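Tyrosyl-DNA phosphodiesterase 2 (Danio rerio, PDB 4F1H) is a phosphodiesterase of the endonuclease/exonuclease/phosphatase family with a DNase I-like fold, here modelled with a magnesium ion. Local coordinates at residues Val133-Ile138 and Gly164-Gly169. Residues are numbered along the deposited sequence; the frame is centred on the assembly and turned at random.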
loop_
_atom_site.group_PDB
_atom_site.type_symbol
_atom_site.label_atom_id
_atom_site.label_comp_id
_atom_site.label_asym_id
_atom_site.label_seq_id
_atom_site.Cartn_x
_atom_site.Cartn_y
_atom_site.Cartn_z
ATOM N N VAL B 133 -11.799 2.521 -6.777
ATOM C CA VAL B 133 -12.751 3.304 -7.584
ATOM C C VAL B 133 -12.207 4.716 -7.815
ATOM O O VAL B 133 -12.251 5.222 -8.953
ATOM C CB VAL B 133 -14.154 3.347 -6.952
ATOM C CG1 VAL B 133 -15.055 4.362 -7.683
ATOM C CG2 VAL B 133 -14.782 1.969 -6.981
ATOM N N VAL B 134 -11.655 5.335 -6.757
ATOM C CA VAL B 134 -11.063 6.677 -6.903
ATOM C C VAL B 134 -9.926 6.710 -7.907
ATOM O O VAL B 134 -9.906 7.559 -8.801
ATOM C CB VAL B 134 -10.559 7.248 -5.557
ATOM C CG1 VAL B 134 -9.804 8.576 -5.768
ATOM C CG2 VAL B 134 -11.742 7.443 -4.601
ATOM N N LEU B 135 -8.993 5.762 -7.777
ATOM C CA LEU B 135 -7.813 5.788 -8.638
ATOM C C LEU B 135 -8.198 5.488 -10.087
ATOM O O LEU B 135 -7.616 6.072 -11.020
ATOM C CB LEU B 135 -6.707 4.851 -8.115
ATOM C CG LEU B 135 -6.194 5.154 -6.702
ATOM C CD1 LEU B 135 -5.262 4.010 -6.266
ATOM C CD2 LEU B 135 -5.461 6.518 -6.647
ATOM N N GLN B 136 -9.193 4.622 -10.280
ATOM C CA GLN B 136 -9.675 4.339 -11.633
ATOM C C GLN B 136 -10.287 5.580 -12.271
ATOM O O GLN B 136 -10.047 5.850 -13.451
ATOM C CB GLN B 136 -10.672 3.175 -11.661
ATOM C CG GLN B 136 -11.037 2.764 -13.097
ATOM C CD GLN B 136 -9.830 2.292 -13.915
ATOM O OE1 GLN B 136 -8.826 1.826 -13.363
ATOM N NE2 GLN B 136 -9.924 2.422 -15.238
ATOM N N LYS B 137 -11.028 6.374 -11.484
ATOM C CA LYS B 137 -11.632 7.583 -12.029
ATOM C C LYS B 137 -10.571 8.641 -12.330
ATOM O O LYS B 137 -10.706 9.393 -13.301
ATOM C CB LYS B 137 -12.686 8.157 -11.081
ATOM C CG LYS B 137 -13.881 7.254 -10.880
ATOM C CD LYS B 137 -14.725 7.146 -12.147
ATOM C CE LYS B 137 -15.802 6.076 -11.952
ATOM N NZ LYS B 137 -16.662 5.848 -13.150
ATOM N N ILE B 138 -9.513 8.710 -11.525
ATOM C CA ILE B 138 -8.419 9.644 -11.815
ATOM C C ILE B 138 -7.733 9.235 -13.127
ATOM O O ILE B 138 -7.481 10.091 -13.986
ATOM C CB ILE B 138 -7.361 9.662 -10.693
ATOM C CG1 ILE B 138 -7.973 10.206 -9.409
ATOM C CG2 ILE B 138 -6.103 10.474 -11.094
ATOM C CD1 ILE B 138 -6.962 10.160 -8.194
ATOM N N GLY B 164 -1.525 -1.935 -5.173
ATOM C CA GLY B 164 -0.603 -1.777 -6.266
ATOM C C GLY B 164 0.029 -0.412 -6.403
ATOM O O GLY B 164 0.714 -0.138 -7.396
ATOM N N GLY B 165 -0.187 0.448 -5.413
ATOM C CA GLY B 165 0.381 1.785 -5.466
ATOM C C GLY B 165 -0.473 2.698 -6.346
ATOM O O GLY B 165 -1.504 2.277 -6.904
ATOM N N LEU B 166 -0.054 3.959 -6.446
ATOM C CA LEU B 166 -0.750 4.920 -7.294
ATOM C C LEU B 166 -0.416 4.605 -8.744
ATOM O O LEU B 166 0.698 4.199 -9.046
ATOM C CB LEU B 166 -0.308 6.354 -6.972
ATOM C CG LEU B 166 -0.538 6.805 -5.530
ATOM C CD1 LEU B 166 -0.041 8.224 -5.353
ATOM C CD2 LEU B 166 -2.020 6.712 -5.215
ATOM N N PRO B 167 -1.386 4.791 -9.644
ATOM C CA PRO B 167 -1.156 4.519 -11.073
ATOM C C PRO B 167 -0.132 5.455 -11.679
ATOM O O PRO B 167 0.085 6.557 -11.187
ATOM C CB PRO B 167 -2.509 4.825 -11.717
ATOM C CG PRO B 167 -3.503 4.867 -10.607
ATOM C CD PRO B 167 -2.750 5.281 -9.381
ATOM N N ALA B 168 0.493 5.033 -12.779
ATOM C CA ALA B 168 1.471 5.897 -13.446
ATOM C C ALA B 168 0.833 7.243 -13.806
ATOM O O ALA B 168 -0.313 7.274 -14.278
ATOM C CB ALA B 168 2.019 5.212 -14.689
ATOM N N GLY B 169 1.547 8.344 -13.558
ATOM C CA GLY B 169 1.027 9.678 -13.864
ATOM C C GLY B 169 0.319 10.317 -12.665
ATOM O O GLY B 169 -0.038 11.508 -12.705
#
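Leu135, buried on helix 124-140, reaches across to the loop 164-169 and makes every apolar contact that joins the two. Its CD2 methyl meets the CD2 methyl of Leu166 at 3.7 Å, the closest approach, and also lies 4.0 Å from CD of Pro167. Nearer the helix backbone, CB of Leu135 sits 4.1 Å from CG of the same proline, so the leucine meets the CG-CD side of the ring with CB and methyls alike. With CG beside the backbone N and opposite the carbonyl carbon (chi1 -59°), the branch extends past the proline and can touch Leu166 as well. Both loop side chains cross the leucine at roughly a right angle.

No hydrogen bond links the segments. The carbonyl O of Gly165 faces the CD1 methyl of Leu135 at a loose 4.2 Å.

The loop starts in the Schellman motif that ends the short helix 157-161: Gly164, at positive phi, is its C' residue, with Gly165 N hydrogen-bonded to Val160 O and Gly164 N to Ala161 O. From that turn the chain passes beside Leu135 toward strand 170-172. Ile138, about one turn further along the helix, packs on Phe209 of strand 202-211, which Leu166 touches too. The arrangement is helix-to-loop apolar packing in a DNase I-like fold, joining a sheet-covering helix to the connection between helix 157-161 and strand 170-172.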